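Side-chain contacts in ribosomal RNA processing protein 6 (Trypanosoma brucei brucei, PDB 4NLC), which probably degrades and trims RNA from the 3' end as a nuclear exoribonuclease linked to the exosome, this chain being its catalytic core: residues F187-D190 with K196-K199; P268-D273 with A305-D310; G37-A42 with G163-N168. The protein carries 1 engineered substitution. One frame throughout, in Å; residues are numbered along the deposited sequence.

Contact 1 of 3, residues F187-D190 with K196-K199; sequences FAVD and KLNK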
loop_
_atom_site.group_PDB
_atom_site.type_symbol
_atom_site.label_atom_id
_atom_site.label_comp_id
_atom_site.label_asym_id
_atom_site.label_seq_id
_atom_site.Cartn_x
_atom_site.Cartn_y
_atom_site.Cartn_z
ATOM N N PHE A 187 -0.332 15.563 -11.937
ATOM C CA PHE A 187 0.044 16.976 -12.005
ATOM C C PHE A 187 1.533 17.148 -12.326
ATOM O O PHE A 187 1.843 17.867 -13.267
ATOM C CB PHE A 187 -0.315 17.760 -10.719
ATOM C CG PHE A 187 0.377 19.103 -10.695
ATOM C CD1 PHE A 187 -0.066 20.150 -11.503
ATOM C CD2 PHE A 187 1.512 19.306 -9.915
ATOM C CE1 PHE A 187 0.596 21.383 -11.507
ATOM C CE2 PHE A 187 2.175 20.543 -9.920
ATOM C CZ PHE A 187 1.707 21.578 -10.711
ATOM N N ALA A 188 2.440 16.509 -11.540
ATOM C CA ALA A 188 3.903 16.617 -11.688
ATOM C C ALA A 188 4.363 16.265 -13.090
ATOM O O ALA A 188 5.137 17.007 -13.695
ATOM C CB ALA A 188 4.610 15.709 -10.669
ATOM N N VAL A 189 3.873 15.137 -13.617
ATOM C CA VAL A 189 4.236 14.662 -14.948
ATOM C C VAL A 189 3.721 15.633 -16.007
ATOM O O VAL A 189 4.471 16.006 -16.913
ATOM C CB VAL A 189 3.835 13.182 -15.180
ATOM C CG1 VAL A 189 4.124 12.754 -16.611
ATOM C CG2 VAL A 189 4.568 12.265 -14.192
ATOM N N ASP A 190 2.486 16.106 -15.864
ATOM C CA ASP A 190 1.953 17.074 -16.821
ATOM C C ASP A 190 2.649 18.452 -16.708
ATOM O O ASP A 190 2.948 19.064 -17.725
ATOM C CB ASP A 190 0.429 17.159 -16.684
ATOM C CG ASP A 190 -0.290 18.085 -17.644
ATOM O OD1 ASP A 190 0.215 18.286 -18.774
ATOM O OD2 ASP A 190 -1.389 18.552 -17.297
ATOM N N LYS A 196 0.230 13.607 -20.312
ATOM C CA LYS A 196 -0.983 13.303 -19.562
ATOM C C LYS A 196 -1.006 11.825 -19.227
ATOM O O LYS A 196 -1.014 10.984 -20.125
ATOM C CB LYS A 196 -2.257 13.746 -20.298
ATOM C CG LYS A 196 -2.606 15.190 -20.002
ATOM C CD LYS A 196 -3.932 15.339 -19.258
ATOM C CE LYS A 196 -4.051 16.719 -18.657
ATOM N NZ LYS A 196 -5.332 16.925 -17.937
ATOM N N LEU A 197 -0.957 11.509 -17.929
ATOM C CA LEU A 197 -0.993 10.134 -17.452
ATOM C C LEU A 197 -2.389 9.547 -17.618
ATOM O O LEU A 197 -3.377 10.279 -17.523
ATOM C CB LEU A 197 -0.532 10.039 -15.995
ATOM C CG LEU A 197 0.963 10.257 -15.697
ATOM C CD1 LEU A 197 1.278 9.897 -14.250
ATOM C CD2 LEU A 197 1.856 9.445 -16.625
ATOM N N ASN A 198 -2.471 8.237 -17.902
ATOM C CA ASN A 198 -3.758 7.560 -18.069
ATOM C C ASN A 198 -4.404 7.322 -16.694
ATOM O O ASN A 198 -3.830 6.638 -15.859
ATOM C CB ASN A 198 -3.597 6.252 -18.863
ATOM C CG ASN A 198 -4.845 5.827 -19.615
ATOM O OD1 ASN A 198 -5.986 6.165 -19.249
ATOM N ND2 ASN A 198 -4.657 5.056 -20.677
ATOM N N LYS A 199 -5.573 7.935 -16.459
ATOM C CA LYS A 199 -6.352 7.880 -15.212
ATOM C C LYS A 199 -6.934 6.474 -14.936
ATOM O O LYS A 199 -6.885 5.986 -13.802
ATOM C CB LYS A 199 -7.497 8.918 -15.307
ATOM C CG LYS A 199 -8.298 9.125 -14.018
ATOM C CD LYS A 199 -9.675 9.719 -14.303
ATOM C CE LYS A 199 -10.535 9.768 -13.064
ATOM N NZ LYS A 199 -11.930 10.197 -13.365
#

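Contact 2 of 3, residues P268-D273 with A305-D310; sequences PHLDPD and AAREAD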
loop_
_atom_site.group_PDB
_atom_site.type_symbol
_atom_site.label_atom_id
_atom_site.label_comp_id
_atom_site.label_asym_id
_atom_site.label_seq_id
_atom_site.Cartn_x
_atom_site.Cartn_y
_atom_site.Cartn_z
ATOM N N PRO A 268 -4.653 -3.563 10.547
ATOM C CA PRO A 268 -5.969 -2.935 10.757
ATOM C C PRO A 268 -6.480 -3.240 12.171
ATOM O O PRO A 268 -6.409 -4.366 12.662
ATOM C CB PRO A 268 -6.832 -3.554 9.659
ATOM C CG PRO A 268 -5.863 -3.893 8.579
ATOM C CD PRO A 268 -4.663 -4.395 9.330
ATOM N N HIS A 269 -6.895 -2.176 12.837
ATOM C CA HIS A 269 -7.298 -2.050 14.237
ATOM C C HIS A 269 -8.822 -2.142 14.458
ATOM O O HIS A 269 -9.547 -1.190 14.142
ATOM C CB HIS A 269 -6.763 -0.686 14.713
ATOM C CG HIS A 269 -6.207 0.118 13.565
ATOM N ND1 HIS A 269 -7.035 0.613 12.555
ATOM C CD2 HIS A 269 -4.917 0.389 13.240
ATOM C CE1 HIS A 269 -6.228 1.193 11.680
ATOM N NE2 HIS A 269 -4.945 1.089 12.047
ATOM N N LEU A 270 -9.309 -3.283 14.986
ATOM C CA LEU A 270 -10.746 -3.431 15.275
ATOM C C LEU A 270 -11.020 -3.105 16.729
ATOM O O LEU A 270 -10.566 -3.820 17.627
ATOM C CB LEU A 270 -11.309 -4.828 14.921
ATOM C CG LEU A 270 -12.857 -5.083 15.014
ATOM C CD1 LEU A 270 -13.311 -5.491 16.400
ATOM C CD2 LEU A 270 -13.714 -3.976 14.365
ATOM N N ASP A 271 -11.776 -2.030 16.950
ATOM C CA ASP A 271 -12.180 -1.604 18.280
ATOM C C ASP A 271 -13.632 -2.076 18.429
ATOM O O ASP A 271 -14.523 -1.539 17.759
ATOM C CB ASP A 271 -12.049 -0.076 18.448
ATOM C CG ASP A 271 -11.944 0.384 19.892
ATOM O OD1 ASP A 271 -12.665 -0.174 20.750
ATOM O OD2 ASP A 271 -11.132 1.299 20.167
ATOM N N PRO A 272 -13.884 -3.135 19.234
ATOM C CA PRO A 272 -15.260 -3.663 19.342
ATOM C C PRO A 272 -16.285 -2.702 19.956
ATOM O O PRO A 272 -17.489 -2.947 19.839
ATOM C CB PRO A 272 -15.096 -4.944 20.165
ATOM C CG PRO A 272 -13.605 -5.245 20.143
ATOM C CD PRO A 272 -12.938 -3.921 20.055
ATOM N N ASP A 273 -15.803 -1.608 20.590
ATOM C CA ASP A 273 -16.648 -0.584 21.210
ATOM C C ASP A 273 -16.784 0.676 20.334
ATOM O O ASP A 273 -17.663 1.490 20.611
ATOM C CB ASP A 273 -16.076 -0.150 22.593
ATOM C CG ASP A 273 -15.533 -1.231 23.522
ATOM O OD1 ASP A 273 -16.086 -2.349 23.527
ATOM O OD2 ASP A 273 -14.599 -0.932 24.292
ATOM N N ALA A 305 -15.127 -12.452 10.523
ATOM C CA ALA A 305 -15.278 -13.265 9.322
ATOM C C ALA A 305 -14.336 -12.808 8.192
ATOM O O ALA A 305 -13.897 -13.631 7.388
ATOM C CB ALA A 305 -16.721 -13.234 8.859
ATOM N N ALA A 306 -14.015 -11.505 8.149
ATOM C CA ALA A 306 -13.127 -10.917 7.148
ATOM C C ALA A 306 -11.691 -11.394 7.385
ATOM O O ALA A 306 -10.986 -11.708 6.424
ATOM C CB ALA A 306 -13.204 -9.400 7.213
ATOM N N ARG A 307 -11.284 -11.458 8.671
ATOM C CA ARG A 307 -9.985 -11.936 9.151
ATOM C C ARG A 307 -9.751 -13.406 8.804
ATOM O O ARG A 307 -8.696 -13.767 8.257
ATOM C CB ARG A 307 -9.841 -11.697 10.660
ATOM C CG ARG A 307 -9.632 -10.226 10.986
ATOM C CD ARG A 307 -9.614 -9.985 12.481
ATOM N NE ARG A 307 -9.717 -8.560 12.800
ATOM C CZ ARG A 307 -8.710 -7.766 13.154
ATOM N NH1 ARG A 307 -7.469 -8.238 13.226
ATOM N NH2 ARG A 307 -8.931 -6.491 13.415
ATOM N N GLU A 308 -10.769 -14.232 9.080
ATOM C CA GLU A 308 -10.806 -15.661 8.809
ATOM C C GLU A 308 -10.751 -15.977 7.301
ATOM O O GLU A 308 -9.982 -16.842 6.879
ATOM C CB GLU A 308 -12.065 -16.275 9.460
ATOM C CG GLU A 308 -12.106 -16.154 10.975
ATOM C CD GLU A 308 -10.953 -16.828 11.699
ATOM O OE1 GLU A 308 -10.848 -18.076 11.632
ATOM O OE2 GLU A 308 -10.138 -16.104 12.316
ATOM N N ALA A 309 -11.529 -15.257 6.490
ATOM C CA ALA A 309 -11.578 -15.492 5.048
ATOM C C ALA A 309 -10.407 -14.830 4.328
ATOM O O ALA A 309 -10.130 -15.160 3.172
ATOM C CB ALA A 309 -12.896 -14.986 4.483
ATOM N N ASP A 310 -9.689 -13.946 5.032
ATOM C CA ASP A 310 -8.622 -13.102 4.492
ATOM C C ASP A 310 -9.190 -12.251 3.343
ATOM O O ASP A 310 -8.637 -12.189 2.244
ATOM C CB ASP A 310 -7.329 -13.853 4.112
ATOM C CG ASP A 310 -6.177 -12.892 3.804
ATOM O OD1 ASP A 310 -6.199 -11.745 4.325
ATOM O OD2 ASP A 310 -5.290 -13.264 2.997
HETATM O O HOH W 1 -5.408 -6.480 13.790
#

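Contact 3 of 3, residues G37-A42 with G163-N168; sequences GVHPFA and GLYIVN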
loop_
_atom_site.group_PDB
_atom_site.type_symbol
_atom_site.label_atom_id
_atom_site.label_comp_id
_atom_site.label_asym_id
_atom_site.label_seq_id
_atom_site.Cartn_x
_atom_site.Cartn_y
_atom_site.Cartn_z
ATOM N N GLY A 37 5.557 -2.391 17.430
ATOM C CA GLY A 37 5.684 -0.948 17.661
ATOM C C GLY A 37 7.089 -0.362 17.519
ATOM O O GLY A 37 7.306 0.800 17.856
ATOM N N VAL A 38 8.053 -1.153 17.003
ATOM C CA VAL A 38 9.440 -0.734 16.807
ATOM C C VAL A 38 9.812 -0.847 15.314
ATOM O O VAL A 38 9.757 -1.924 14.714
ATOM C CB VAL A 38 10.439 -1.514 17.720
ATOM C CG1 VAL A 38 11.886 -1.047 17.507
ATOM C CG2 VAL A 38 10.054 -1.410 19.206
ATOM N N HIS A 39 10.194 0.280 14.728
ATOM C CA HIS A 39 10.702 0.336 13.367
ATOM C C HIS A 39 12.153 -0.179 13.499
ATOM O O HIS A 39 12.940 0.442 14.221
ATOM C CB HIS A 39 10.669 1.792 12.903
ATOM C CG HIS A 39 11.027 2.010 11.476
ATOM N ND1 HIS A 39 12.261 1.627 10.967
ATOM C CD2 HIS A 39 10.334 2.663 10.518
ATOM C CE1 HIS A 39 12.272 2.062 9.719
ATOM N NE2 HIS A 39 11.122 2.680 9.401
ATOM N N PRO A 40 12.527 -1.311 12.858
ATOM C CA PRO A 40 13.868 -1.877 13.104
ATOM C C PRO A 40 15.043 -1.095 12.523
ATOM O O PRO A 40 16.179 -1.334 12.914
ATOM C CB PRO A 40 13.767 -3.289 12.544
ATOM C CG PRO A 40 12.711 -3.225 11.525
ATOM C CD PRO A 40 11.725 -2.201 11.989
ATOM N N PHE A 41 14.782 -0.151 11.630
ATOM C CA PHE A 41 15.859 0.684 11.097
ATOM C C PHE A 41 15.782 2.141 11.617
ATOM O O PHE A 41 16.437 3.012 11.062
ATOM C CB PHE A 41 15.908 0.598 9.563
ATOM C CG PHE A 41 16.440 -0.736 9.116
ATOM C CD1 PHE A 41 17.802 -1.017 9.179
ATOM C CD2 PHE A 41 15.577 -1.735 8.683
ATOM C CE1 PHE A 41 18.288 -2.279 8.810
ATOM C CE2 PHE A 41 16.067 -2.977 8.283
ATOM C CZ PHE A 41 17.413 -3.253 8.374
ATOM N N ALA A 42 15.019 2.394 12.700
ATOM C CA ALA A 42 14.852 3.757 13.242
ATOM C C ALA A 42 16.172 4.436 13.594
ATOM O O ALA A 42 16.392 5.564 13.173
ATOM C CB ALA A 42 13.898 3.773 14.431
ATOM N N GLY A 163 9.182 -6.774 4.600
ATOM C CA GLY A 163 10.183 -6.344 5.578
ATOM C C GLY A 163 11.215 -5.409 4.954
ATOM O O GLY A 163 12.397 -5.466 5.313
ATOM N N LEU A 164 10.766 -4.526 4.008
ATOM C CA LEU A 164 11.603 -3.532 3.325
ATOM C C LEU A 164 11.439 -2.125 3.913
ATOM O O LEU A 164 10.322 -1.675 4.188
ATOM C CB LEU A 164 11.401 -3.544 1.785
ATOM C CG LEU A 164 11.887 -4.806 1.059
ATOM C CD1 LEU A 164 11.494 -4.803 -0.419
ATOM C CD2 LEU A 164 13.376 -4.959 1.181
ATOM N N TYR A 165 12.584 -1.436 4.102
ATOM C CA TYR A 165 12.726 -0.120 4.717
ATOM C C TYR A 165 13.650 0.789 3.892
ATOM O O TYR A 165 14.698 0.346 3.396
ATOM C CB TYR A 165 13.264 -0.272 6.146
ATOM C CG TYR A 165 12.387 -1.139 7.025
ATOM C CD1 TYR A 165 12.561 -2.525 7.073
ATOM C CD2 TYR A 165 11.384 -0.579 7.808
ATOM C CE1 TYR A 165 11.749 -3.329 7.869
ATOM C CE2 TYR A 165 10.595 -1.367 8.640
ATOM C CZ TYR A 165 10.752 -2.745 8.635
ATOM O OH TYR A 165 9.958 -3.515 9.439
ATOM N N ILE A 166 13.253 2.079 3.783
ATOM C CA ILE A 166 13.922 3.065 2.945
ATOM C C ILE A 166 14.869 3.995 3.712
ATOM O O ILE A 166 14.444 4.789 4.542
ATOM C CB ILE A 166 12.891 3.860 2.094
ATOM C CG1 ILE A 166 11.786 2.938 1.535
ATOM C CG2 ILE A 166 13.603 4.574 0.948
ATOM C CD1 ILE A 166 10.371 3.636 1.397
ATOM N N VAL A 167 16.162 3.882 3.405
ATOM C CA VAL A 167 17.214 4.732 3.929
ATOM C C VAL A 167 17.442 5.753 2.793
ATOM O O VAL A 167 17.775 5.377 1.672
ATOM C CB VAL A 167 18.496 3.921 4.287
ATOM C CG1 VAL A 167 19.668 4.846 4.613
ATOM C CG2 VAL A 167 18.236 2.959 5.448
ATOM N N ASN A 168 17.189 7.021 3.080
ATOM C CA ASN A 168 17.279 8.146 2.150
ATOM C C ASN A 168 16.167 8.136 1.097
ATOM O O ASN A 168 16.386 8.085 -0.123
ATOM C CB ASN A 168 18.661 8.326 1.542
ATOM C CG ASN A 168 19.539 9.145 2.447
ATOM O OD1 ASN A 168 19.071 10.005 3.217
ATOM N ND2 ASN A 168 20.822 8.892 2.395
#

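Contact 1 of 3, residues F187-D190 with K196-K199
Where the chain turns back after helix 185-193, Asp190 and Lys196 lie closest in the backbone, their CA atoms 5.5 Å apart, and Val189 and Leu197 meet beside them. The loop segment 196-199 has no regular structure, and no hydrogen bond joins it to residues 187-190. The apolar half of the contact is made by two branched side chains crossing at about a right angle. Val189 CG1 lies anti to the backbone N (chi1 175°) and comes to 4.0 Å from Leu197 CD2, while Val189 CG2 lies 4.1 Å from Leu197 CD1. Each methyl of the valine thus has its own methyl of the leucine, which suits two forked residues. Both segments belong to the 3'-5' exonuclease domain, of the RNase H-like clan, and the pair folds the loop leading to helix 213-224 back on the preceding helix; Val195 and Phe225 also pack on Val189. The polar half is looser. Lys196 points its CB away from the helix, but its chain, bent at chi2 (-116°), returns to place CE 3.5 Å from Asp190 OD2. Lys196 NZ remains 4.3 Å from Asp190 OD2, too far for a salt bridge, although the opposite charges probably attract weakly.

Contact 2 of 3, residues P268-D273 with A305-D310
Arg307, on the last turn of helix 289-309, reaches across to the loop 268-273 and touches it with one end of its guanidinium. Its CB points toward the loop, and CG stands anti to the carbonyl carbon (chi1 -73°). From CG to NE the extended chain carries the planar head across the gap, the CA atoms of Pro268 and Arg307 being 10.0 Å apart, a distance that calls for a long side chain. NE turns back to its own helix in a salt bridge with Asp303, one turn earlier, which helps to set the direction of the head. NH2 makes the direct contact. Arg307 NH2 lies 3.3 Å from Leu270 CB. A weak hydrogen bond, bent to 141°, also runs from Arg307 NH2 to Pro268 O over 3.4 Å. NH1 works through water 1, which sits at the guanidinium edge in its plane, accepts from Arg307 NH1 at 2.8 Å and donates to Pro268 O at 2.6 Å. One carbonyl oxygen therefore receives both a direct and a water-borne bond from the same arginine. NH1 also donates to Asn15 O, bringing in the N-terminal part of the chain. The loop thus meets the helix three residues before Asp310, the positive-phi C-prime residue of a Schellman motif: a linker lying against an HRDC-domain helix near its C-terminal end.

Contact 3 of 3, residues G37-A42 with G163-N168
Three neighbouring residues of one loop, His39, Pro40 and Phe41, all close on a single ring, that of Tyr165. His39, Phe41 and Tyr165 form a buried aromatic cluster that joins the N-terminal loop before helix 42-46 to the loop between helix 152-162 and strand 169-171, the edge strand of the exonuclease sheet. A type I beta turn from His39 to Ala42 brings the three together, with proline well suited to its second position. Tyr165 CG stands anti to the carbonyl carbon (chi1 -58°), which projects the ring toward that turn. Both aromatic pairs are oblique: the His39 and Tyr165 planes meet at 55°, those of Phe41 and Tyr165 at 53°. Tyr165 CE2 lies over one face of the imidazole, offset toward its rim, and the closest approach there is His39 CE1 to Tyr165 CD2 at 3.4 Å. The Phe41 side chain runs across that of Tyr165, with Tyr165 CD1 near the plane of the Phe41 ring at its edge, 3.5 Å from Phe41 CD2. Pro40 meets the far end of the ring, where its CD is 3.4 Å from Tyr165 OH. Histidine serves here because both ring nitrogens are used: NE2 bonds to Ser261 O, and the Phe41 N-H gives a bent hydrogen bond to His39 ND1, with Phe41 N 3.2 Å from His39 ND1 and close to the imidazole plane.

How the contacts relate
Along the chain the contacts follow one another without overlap: contact 3, contact 1, contact 2. Contacts 1 and 3 both involve the exonuclease domain and have centres 31 Å apart; contact 3 brings the N-terminal segment onto it beside helix 152-162, whereas contact 1 is a local turn after helix 185-193. Contact 2 joins the loop before helix 275-280 to helix 289-309 of the HRDC domain, and its centre is 36 Å from that of contact 1, across the centre of the chain, and 26 Å from that of contact 3. None touches another. Contacts 3 and 2 therefore tie the N-terminal and linker segments to different domains of the catalytic core.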